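Local coordinates for protein N-(5'-phosphoribosyl)anthranilate isomerase (Jonesia denitrificans, PDB 4WUI) that probably catalyses the isomerisation of N-(5-phospho-beta-D-ribosyl)anthranilate to 1-(2-carboxyphenylamino)-1-deoxy-D-ribulose 5-phosphate, the third step from chorismate to tryptophan, at residues 38-42 / 43-47; 112-116 / 117-121; 161-164 / 165-169; 186-190 / 191-195. One frame throughout, in Å; residues are numbered along the deposited sequence. Where two conformers were deposited one is given.

Contact 1 of 4, residues 38-42 / 43-47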
loop_
_atom_site.group_PDB
_atom_site.type_symbol
_atom_site.label_atom_id
_atom_site.label_comp_id
_atom_site.label_asym_id
_atom_site.label_seq_id
_atom_site.Cartn_x
_atom_site.Cartn_y
_atom_site.Cartn_z
ATOM N N ARG A 38 -5.598 11.267 -5.362
ATOM C CA ARG A 38 -5.743 10.927 -3.953
ATOM C C ARG A 38 -4.978 11.880 -3.036
ATOM O O ARG A 38 -4.945 11.669 -1.828
ATOM C CB ARG A 38 -5.332 9.460 -3.726
ATOM C CG ARG A 38 -6.189 8.494 -4.507
ATOM C CD ARG A 38 -5.445 7.770 -5.572
ATOM N NE ARG A 38 -6.324 6.988 -6.414
ATOM C CZ ARG A 38 -6.098 6.787 -7.696
ATOM N NH1 ARG A 38 -4.990 7.222 -8.273
ATOM N NH2 ARG A 38 -6.997 6.150 -8.401
ATOM N N HIS A 39 -4.397 12.946 -3.587
ATOM C CA HIS A 39 -3.573 13.884 -2.828
ATOM C C HIS A 39 -4.291 14.493 -1.631
ATOM O O HIS A 39 -5.431 14.954 -1.754
ATOM C CB HIS A 39 -3.108 15.008 -3.744
ATOM C CG HIS A 39 -2.258 16.041 -3.058
ATOM N ND1 HIS A 39 -1.017 15.753 -2.513
ATOM C CD2 HIS A 39 -2.501 17.356 -2.816
ATOM C CE1 HIS A 39 -0.542 16.868 -1.977
ATOM N NE2 HIS A 39 -1.420 17.845 -2.141
ATOM N N LEU A 40 -3.571 14.593 -0.528
ATOM C CA LEU A 40 -4.007 15.256 0.685
ATOM C C LEU A 40 -2.954 16.257 1.141
ATOM O O LEU A 40 -1.746 16.002 1.064
ATOM C CB LEU A 40 -4.221 14.233 1.807
ATOM C CG LEU A 40 -5.309 13.194 1.558
ATOM C CD1 LEU A 40 -5.129 12.030 2.551
ATOM C CD2 LEU A 40 -6.679 13.788 1.663
ATOM N N THR A 41 -3.413 17.372 1.672
ATOM C CA THR A 41 -2.518 18.376 2.251
ATOM C C THR A 41 -2.094 17.951 3.661
ATOM O O THR A 41 -2.733 17.122 4.288
ATOM C CB THR A 41 -3.225 19.723 2.375
ATOM O OG1 THR A 41 -4.244 19.618 3.379
ATOM C CG2 THR A 41 -3.823 20.190 1.050
ATOM N N PRO A 42 -1.006 18.554 4.179
ATOM C CA PRO A 42 -0.551 18.160 5.522
ATOM C C PRO A 42 -1.586 18.296 6.631
ATOM O O PRO A 42 -1.751 17.384 7.412
ATOM C CB PRO A 42 0.697 19.043 5.733
ATOM C CG PRO A 42 1.226 19.221 4.338
ATOM C CD PRO A 42 -0.024 19.432 3.510
ATOM N N PRO A 43 -2.329 19.411 6.689
ATOM C CA PRO A 43 -3.327 19.509 7.761
ATOM C C PRO A 43 -4.367 18.404 7.677
ATOM O O PRO A 43 -4.878 17.929 8.701
ATOM C CB PRO A 43 -3.936 20.912 7.532
ATOM C CG PRO A 43 -2.921 21.673 6.847
ATOM C CD PRO A 43 -2.220 20.690 5.941
ATOM N N HIS A 44 -4.738 18.023 6.463
ATOM C CA HIS A 44 -5.755 16.993 6.297
ATOM C C HIS A 44 -5.204 15.620 6.667
ATOM O O HIS A 44 -5.894 14.822 7.316
ATOM C CB HIS A 44 -6.309 17.042 4.880
ATOM C CG HIS A 44 -7.627 16.361 4.743
ATOM N ND1 HIS A 44 -8.283 16.243 3.536
ATOM C CD2 HIS A 44 -8.445 15.822 5.677
ATOM C CE1 HIS A 44 -9.443 15.640 3.735
ATOM N NE2 HIS A 44 -9.560 15.363 5.026
ATOM N N ILE A 45 -3.986 15.318 6.257
ATOM C CA ILE A 45 -3.378 14.048 6.668
ATOM C C ILE A 45 -3.295 13.980 8.201
ATOM O O ILE A 45 -3.534 12.933 8.789
ATOM C CB ILE A 45 -1.992 13.845 6.051
ATOM C CG1 ILE A 45 -2.098 13.819 4.531
ATOM C CG2 ILE A 45 -1.342 12.556 6.571
ATOM C CD1 ILE A 45 -0.768 13.876 3.786
ATOM N N SER A 46 -2.938 15.077 8.848
ATOM C CA SER A 46 -2.837 15.080 10.288
ATOM C C SER A 46 -4.185 14.731 10.923
ATOM O O SER A 46 -4.258 13.835 11.781
ATOM C CB SER A 46 -2.339 16.428 10.758
ATOM O OG SER A 46 -0.990 16.627 10.373
ATOM N N THR A 47 -5.269 15.390 10.532
ATOM C CA THR A 47 -6.530 15.070 11.185
ATOM C C THR A 47 -6.981 13.645 10.868
ATOM O O THR A 47 -7.452 12.931 11.770
ATOM C CB THR A 47 -7.660 16.051 10.890
ATOM O OG1 THR A 47 -8.008 15.946 9.513
ATOM C CG2 THR A 47 -7.299 17.484 11.257
HETATM O O HOH W 1 -6.553 17.510 1.601
#

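Contact 2 of 4, residues 112-116 / 117-121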
loop_
_atom_site.group_PDB
_atom_site.type_symbol
_atom_site.label_atom_id
_atom_site.label_comp_id
_atom_site.label_asym_id
_atom_site.label_seq_id
_atom_site.Cartn_x
_atom_site.Cartn_y
_atom_site.Cartn_z
ATOM N N SER A 112 12.753 -3.148 -13.261
ATOM C CA SER A 112 13.818 -4.105 -12.912
ATOM C C SER A 112 14.413 -3.840 -11.509
ATOM O O SER A 112 15.615 -3.624 -11.338
ATOM C CB SER A 112 14.907 -4.067 -13.989
ATOM O OG SER A 112 15.826 -5.141 -13.855
ATOM N N PRO A 113 13.564 -3.853 -10.489
ATOM C CA PRO A 113 14.026 -3.430 -9.168
ATOM C C PRO A 113 14.858 -4.460 -8.441
ATOM O O PRO A 113 14.851 -5.641 -8.769
ATOM C CB PRO A 113 12.731 -3.215 -8.402
ATOM C CG PRO A 113 11.777 -4.188 -9.030
ATOM C CD PRO A 113 12.135 -4.202 -10.494
ATOM N N ASN A 114 15.545 -3.995 -7.413
ATOM C CA ASN A 114 16.174 -4.879 -6.450
ATOM C C ASN A 114 15.051 -5.502 -5.623
ATOM O O ASN A 114 14.337 -4.783 -4.932
ATOM C CB ASN A 114 17.141 -4.081 -5.570
ATOM C CG ASN A 114 17.943 -4.966 -4.619
ATOM O OD1 ASN A 114 17.479 -6.032 -4.216
ATOM N ND2 ASN A 114 19.119 -4.504 -4.219
ATOM N N LEU A 115 14.921 -6.824 -5.665
ATOM C CA LEU A 115 13.827 -7.538 -5.022
ATOM C C LEU A 115 14.196 -8.101 -3.652
ATOM O O LEU A 115 13.406 -8.868 -3.064
ATOM C CB LEU A 115 13.373 -8.685 -5.932
ATOM C CG LEU A 115 12.900 -8.291 -7.331
ATOM C CD1 LEU A 115 12.751 -9.497 -8.281
ATOM C CD2 LEU A 115 11.602 -7.570 -7.176
ATOM N N THR A 116 15.357 -7.732 -3.115
ATOM C CA THR A 116 15.735 -8.198 -1.793
ATOM C C THR A 116 15.225 -7.200 -0.743
ATOM O O THR A 116 15.659 -6.032 -0.713
ATOM C CB THR A 116 17.255 -8.315 -1.693
ATOM O OG1 THR A 116 17.698 -9.284 -2.642
ATOM C CG2 THR A 116 17.636 -8.775 -0.299
ATOM N N VAL A 117 14.329 -7.661 0.139
ATOM C CA VAL A 117 13.760 -6.770 1.139
ATOM C C VAL A 117 14.829 -6.390 2.159
ATOM O O VAL A 117 15.514 -7.238 2.723
ATOM C CB VAL A 117 12.531 -7.370 1.855
ATOM C CG1 VAL A 117 11.914 -6.357 2.784
ATOM C CG2 VAL A 117 11.486 -7.845 0.846
ATOM N N GLY A 118 14.921 -5.103 2.429
ATOM C CA GLY A 118 15.855 -4.557 3.387
ATOM C C GLY A 118 17.196 -4.172 2.781
ATOM O O GLY A 118 18.069 -3.715 3.521
ATOM N N ALA A 119 17.363 -4.286 1.476
ATOM C CA ALA A 119 18.602 -3.929 0.816
ATOM C C ALA A 119 19.047 -2.507 1.085
ATOM O O ALA A 119 20.239 -2.247 1.108
ATOM C CB ALA A 119 18.462 -4.135 -0.665
ATOM N N TYR A 120 18.102 -1.581 1.259
ATOM C CA TYR A 120 18.408 -0.173 1.498
ATOM C C TYR A 120 17.825 0.325 2.812
ATOM O O TYR A 120 17.625 1.525 2.977
ATOM C CB TYR A 120 17.958 0.689 0.294
ATOM C CG TYR A 120 18.518 0.137 -0.974
ATOM C CD1 TYR A 120 19.893 0.102 -1.193
ATOM C CD2 TYR A 120 17.710 -0.427 -1.940
ATOM C CE1 TYR A 120 20.430 -0.475 -2.330
ATOM C CE2 TYR A 120 18.248 -0.986 -3.086
ATOM C CZ TYR A 120 19.606 -1.020 -3.263
ATOM O OH TYR A 120 20.131 -1.613 -4.406
ATOM N N GLY A 121 17.601 -0.584 3.761
ATOM C CA GLY A 121 17.113 -0.246 5.083
ATOM C C GLY A 121 15.605 -0.306 5.272
ATOM O O GLY A 121 15.118 -0.130 6.382
#

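Contact 3 of 4, residues 161-164 / 165-169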
loop_
_atom_site.group_PDB
_atom_site.type_symbol
_atom_site.label_atom_id
_atom_site.label_comp_id
_atom_site.label_asym_id
_atom_site.label_seq_id
_atom_site.Cartn_x
_atom_site.Cartn_y
_atom_site.Cartn_z
ATOM N N ASP A 161 -12.644 -8.574 -7.606
ATOM C CA ASP A 161 -12.831 -9.604 -8.608
ATOM C C ASP A 161 -11.608 -10.469 -8.861
ATOM O O ASP A 161 -11.776 -11.616 -9.285
ATOM C CB ASP A 161 -13.267 -8.982 -9.935
ATOM C CG ASP A 161 -14.691 -8.500 -9.927
ATOM O OD1 ASP A 161 -15.520 -9.068 -9.203
ATOM O OD2 ASP A 161 -15.019 -7.552 -10.684
ATOM N N ASN A 162 -10.397 -9.956 -8.637
ATOM C CA ASN A 162 -9.192 -10.733 -8.917
ATOM C C ASN A 162 -8.361 -11.106 -7.693
ATOM O O ASN A 162 -7.403 -11.865 -7.819
ATOM C CB ASN A 162 -8.294 -10.078 -9.979
ATOM C CG ASN A 162 -7.717 -8.765 -9.547
ATOM O OD1 ASN A 162 -7.628 -8.494 -8.376
ATOM N ND2 ASN A 162 -7.319 -7.936 -10.522
ATOM N N VAL A 163 -8.705 -10.609 -6.507
ATOM C CA VAL A 163 -7.768 -10.741 -5.412
ATOM C C VAL A 163 -7.685 -12.177 -4.901
ATOM O O VAL A 163 -6.604 -12.605 -4.492
ATOM C CB VAL A 163 -8.047 -9.742 -4.267
ATOM C CG1 VAL A 163 -9.370 -10.013 -3.571
ATOM C CG2 VAL A 163 -6.892 -9.735 -3.289
ATOM N N ALA A 164 -8.793 -12.930 -4.890
ATOM C CA ALA A 164 -8.696 -14.312 -4.423
ATOM C C ALA A 164 -7.735 -15.108 -5.323
ATOM O O ALA A 164 -6.912 -15.881 -4.844
ATOM C CB ALA A 164 -10.061 -14.979 -4.346
ATOM N N ASP A 165 -7.878 -14.933 -6.629
ATOM C CA ASP A 165 -7.016 -15.573 -7.621
ATOM C C ASP A 165 -5.561 -15.158 -7.370
ATOM O O ASP A 165 -4.674 -16.012 -7.252
ATOM C CB ASP A 165 -7.527 -15.139 -8.999
ATOM C CG ASP A 165 -6.876 -15.865 -10.176
ATOM O OD1 ASP A 165 -6.084 -16.818 -10.004
ATOM O OD2 ASP A 165 -7.216 -15.452 -11.314
ATOM N N ALA A 166 -5.313 -13.849 -7.255
ATOM C CA ALA A 166 -3.974 -13.353 -7.040
ATOM C C ALA A 166 -3.337 -13.940 -5.778
ATOM O O ALA A 166 -2.186 -14.389 -5.786
ATOM C CB ALA A 166 -3.947 -11.815 -6.944
ATOM N N ILE A 167 -4.075 -13.937 -4.666
ATOM C CA ILE A 167 -3.524 -14.453 -3.407
ATOM C C ILE A 167 -3.315 -15.955 -3.485
ATOM O O ILE A 167 -2.324 -16.470 -3.004
ATOM C CB ILE A 167 -4.421 -14.068 -2.216
ATOM C CG1 ILE A 167 -4.273 -12.544 -1.957
ATOM C CG2 ILE A 167 -4.064 -14.879 -0.951
ATOM C CD1 ILE A 167 -5.240 -12.032 -0.921
ATOM N N THR A 168 -4.267 -16.673 -4.062
ATOM C CA THR A 168 -4.148 -18.132 -4.137
ATOM C C THR A 168 -2.919 -18.551 -4.929
ATOM O O THR A 168 -2.184 -19.463 -4.544
ATOM C CB THR A 168 -5.429 -18.726 -4.763
ATOM O OG1 THR A 168 -6.558 -18.470 -3.923
ATOM C CG2 THR A 168 -5.322 -20.223 -4.938
ATOM N N THR A 169 -2.697 -17.880 -6.054
ATOM C CA THR A 169 -1.653 -18.278 -6.990
ATOM C C THR A 169 -0.279 -17.721 -6.649
ATOM O O THR A 169 0.714 -18.387 -6.902
ATOM C CB THR A 169 -2.007 -17.965 -8.448
ATOM O OG1 THR A 169 -2.131 -16.548 -8.631
ATOM C CG2 THR A 169 -3.281 -18.689 -8.884
HETATM O O HOH W 2 -10.379 -13.865 -7.799
#

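Contact 4 of 4, residues 186-190 / 191-195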
loop_
_atom_site.group_PDB
_atom_site.type_symbol
_atom_site.label_atom_id
_atom_site.label_comp_id
_atom_site.label_asym_id
_atom_site.label_seq_id
_atom_site.Cartn_x
_atom_site.Cartn_y
_atom_site.Cartn_z
ATOM N N GLY A 186 -9.846 8.914 -5.818
ATOM C CA GLY A 186 -9.836 9.548 -4.537
ATOM C C GLY A 186 -11.109 9.361 -3.773
ATOM O O GLY A 186 -11.255 10.049 -2.768
ATOM N N VAL A 187 -12.040 8.501 -4.229
ATOM C CA VAL A 187 -13.252 8.249 -3.467
ATOM C C VAL A 187 -13.342 6.740 -3.200
ATOM O O VAL A 187 -13.709 5.955 -4.082
ATOM C CB VAL A 187 -14.521 8.736 -4.182
ATOM C CG1 VAL A 187 -15.715 8.576 -3.269
ATOM C CG2 VAL A 187 -14.356 10.204 -4.631
ATOM N N LYS A 188 -12.988 6.326 -1.987
ATOM C CA LYS A 188 -13.054 4.905 -1.641
ATOM C C LYS A 188 -14.505 4.524 -1.380
ATOM O O LYS A 188 -15.277 5.279 -0.780
ATOM C CB LYS A 188 -12.147 4.567 -0.472
ATOM C CG LYS A 188 -10.859 3.898 -0.913
ATOM C CD LYS A 188 -9.974 4.803 -1.743
ATOM C CE LYS A 188 -8.776 4.061 -2.297
ATOM N NZ LYS A 188 -7.891 4.958 -3.063
ATOM N N ASP A 189 -14.865 3.325 -1.827
ATOM C CA ASP A 189 -16.226 2.809 -1.785
ATOM C C ASP A 189 -16.319 1.778 -0.658
ATOM O O ASP A 189 -15.708 0.718 -0.766
ATOM C CB ASP A 189 -16.508 2.151 -3.147
ATOM C CG ASP A 189 -17.927 1.619 -3.276
ATOM O OD1 ASP A 189 -18.552 1.300 -2.248
ATOM O OD2 ASP A 189 -18.450 1.525 -4.414
ATOM N N PRO A 190 -17.094 2.055 0.415
ATOM C CA PRO A 190 -17.165 1.081 1.514
ATOM C C PRO A 190 -17.529 -0.336 1.075
ATOM O O PRO A 190 -16.959 -1.283 1.598
ATOM C CB PRO A 190 -18.248 1.692 2.425
ATOM C CG PRO A 190 -18.068 3.174 2.237
ATOM C CD PRO A 190 -17.834 3.295 0.740
ATOM N N ALA A 191 -18.484 -0.478 0.159
ATOM C CA ALA A 191 -18.879 -1.821 -0.256
ATOM C C ALA A 191 -17.724 -2.557 -0.926
ATOM O O ALA A 191 -17.580 -3.768 -0.742
ATOM C CB ALA A 191 -20.084 -1.763 -1.174
ATOM N N LYS A 192 -16.941 -1.856 -1.734
ATOM C CA LYS A 192 -15.800 -2.490 -2.379
ATOM C C LYS A 192 -14.716 -2.849 -1.374
ATOM O O LYS A 192 -14.058 -3.881 -1.529
ATOM C CB LYS A 192 -15.223 -1.639 -3.510
ATOM C CG LYS A 192 -16.158 -1.516 -4.703
ATOM C CD LYS A 192 -15.511 -0.723 -5.805
ATOM C CE LYS A 192 -16.375 -0.639 -7.030
ATOM N NZ LYS A 192 -15.618 -0.017 -8.140
ATOM N N ILE A 193 -14.474 -1.997 -0.380
ATOM C CA ILE A 193 -13.510 -2.341 0.663
ATOM C C ILE A 193 -13.925 -3.613 1.368
ATOM O O ILE A 193 -13.123 -4.524 1.563
ATOM C CB ILE A 193 -13.327 -1.153 1.655
ATOM C CG1 ILE A 193 -12.571 0.007 0.965
ATOM C CG2 ILE A 193 -12.596 -1.592 2.914
ATOM C CD1 ILE A 193 -12.598 1.297 1.764
ATOM N N ALA A 194 -15.195 -3.686 1.759
ATOM C CA ALA A 194 -15.693 -4.864 2.442
ATOM C C ALA A 194 -15.553 -6.108 1.565
ATOM O O ALA A 194 -15.126 -7.181 2.014
ATOM C CB ALA A 194 -17.141 -4.674 2.872
ATOM N N ALA A 195 -15.914 -5.973 0.300
ATOM C CA ALA A 195 -15.855 -7.103 -0.643
ATOM C C ALA A 195 -14.411 -7.560 -0.853
ATOM O O ALA A 195 -14.132 -8.764 -0.935
ATOM C CB ALA A 195 -16.478 -6.713 -1.963
#

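Contact 1 of 4, residues 38-42 / 43-47
Pro43 follows Pro42 directly, and the two rings lie side by side, pointing the same way. Pro42 CB and Pro43 CD come to 3.4 Å, a closeness set by the peptide link between the rings. Pro43 CD also meets Thr41 OG1, and the two side chains cross at about a right angle. Having no N-H, both prolines suit the first turn of a helix, where backbone nitrogens lack a carbonyl partner within the helix.

His44 holds its ring carbon CG anti to the backbone N (chi1 -161°). This puts the ring beside Leu40, whose CD2 lies 3.5 Å from His44 ND1. A water in the plane of the imidazole bonds His44 ND1 at 2.9 Å and accepts from Thr41 N, so it ties the ring to the backbone just before the helix.

Ile45 N gives a straight bond to Thr41 O (2.9 Å, 170°). Ile45 CG1, anti to the carbonyl carbon (chi1 -61°), packs on Leu40 CB at a tight 3.5 Å. Both residues are buried against strand 27-32, Leu40 on Phe30 and Ile45 on His32. With an alanine in place of Ile45, Leu40 CB would probably lose its partner and a gap would open towards His32.

Ser46 N bonds Pro42 O at 3.0 Å, the next helical bond. The side chain of Ser46 touches Thr77 of helix 67-77.

Thr41 is the N-cap of helix 42-50. The arrangement is a loop-to-helix junction of a TIM barrel, where the chain leaves a barrel strand and enters the helix packed outside it.

Contact 2 of 4, residues 112-116 / 117-121
Asn114 OD1 accepts a nearly straight bond from Thr116 N at 2.9 Å. The other end of the same amide, ND2, donates to Tyr120 OH at 3.1 Å, with the hydroxyl close to the amide plane. A flip would set the NH2 against Thr116 N-H, so the two bonds probably fix the amide's orientation. Asn114 CG is anti to the backbone N (chi1 -174°), which carries the amide toward residues 119 and 120. The amide and the phenol ring stand nearly perpendicular, their planes 86° apart.

The bond from Thr116 N makes an Asx turn. A type II beta turn from Thr116 to Ala119 follows, and a type I turn from Gly118 to Gly121 overlaps it. Together they fold the surface loop between barrel strands 103-108 and 124-128. Ala119 N closes the first turn on Thr116 O at 3.3 Å, from above the carbonyl plane. Gly118 has phi 91°, where a side chain would run into the preceding carbonyl oxygen.

Ala119 CB lies 3.6 Å from Asn114 ND2 and also sits over one face of the Tyr120 ring, toward the rim. Tyr120 rests on Arg105 and on Asp90 and Val93 of helix 90-99. Arg105 also donates to Asn114 O.

Contact 3 of 4, residues 161-164 / 165-169
The chain winds into helix 163-170, and successive backbone bonds run from Ala166 N to Asn162 O, Ile167 N to Val163 O and Thr168 N to Ala164 O, each 2.9 Å long. This helix belongs to the beta-alpha-beta unit formed with strands 152-155 and 174-177 of the TIM barrel.

Val163 and Ile167, one turn apart, lie side by side on the buried face. Val163 CG2 meets Ile167 CD1 at 3.7 Å. Ile167 CG1 is anti to the carbonyl carbon (chi1 -72°) and leans back along the helix over Val163 O. Both side chains pack on helix 190-204, Val163 on Phe196 and Ala199, Ile167 on Ala200. A serine at Ile167 would probably leave Val163 CG2 without its apolar neighbour and open a gap facing Ala200.

On the first turn a water joins Asp161 O to Asp165 N, 3.0 Å from each. The side chain of Asn162 turns back into the preceding loop, where OD1 accepts from Thr159 N and ND2 donates to Gly157 O. Asp165 OD2 accepts from Trp138 N, which ties a neighbouring loop to the helix.

Two threonines fold their hydroxyls onto the carbonyls one turn back. Thr169 OG1 donates to Asp165 O. Thr168 OG1 donates to Ala164 O at 2.8 Å, and Thr168 N reaches the same oxygen from the opposite face of its plane.

Contact 4 of 4, residues 186-190 / 191-195
Asp189 meets the first turn of helix 190-204 with both its carboxylate and its carbonyl. Asp189 OD1 accepts from Ala191 N at 3.0 Å, but the angle is 129° and the capping bond is weak. Asp189 O takes a straighter bond from Ile193 N, also 3.0 Å. The carboxylate sits here because Asp189 CG is anti to the backbone N (chi1 -177°).

The chain of Lys192 crosses Asp189 at about a right angle. Lys192 CG lies 3.8 Å from Asp189 OD2, so methylenes do the touching. The ammonium group goes on to Glu182 O, and Lys192 NZ stays 4.9 Å from Asp189 OD2. Ile193 CD1 comes to 4.0 Å from Lys188 CB, the two side chains crossing steeply.

Further out, backbone bonds between Asp189 and Val181 hold the N-cap. Pro190 and Ile193 rest on helix 14-22, both touching Ala19. Lys188 bends at chi2 (65°) and sends its buried NZ to a salt bridge with Glu182 OE2 and hydrogen bonds with Cys9 O, Gly10 O and Ser178 OG.

Asp189 is an N-cap before the last helix of the TIM barrel. Its negative charge, placed at the helix N-terminus, would be expected to interact favourably with the helix dipole.

The four contacts lie round one TIM barrel, in series along the chain. Contacts 1 and 4 touch: Arg38 CG packs on Gly186 CA at 3.8 Å. Glu182 joins them further, since it forms salt bridges with both Arg38 and Lys188. Contacts 1 and 4 each hold an N-cap, Thr41 and Asp189. Contacts 3 and 4 come to about 6 Å between nearest atoms without touching, but Val163 and Ile167 of contact 3 pack on the helix that contact 4 begins. Contact 2 touches none of the others; its nearest atoms are about 15 Å from contact 3. A citrate, probably from the crystallisation liquor, lies about 6 Å from the Pro42 side chain.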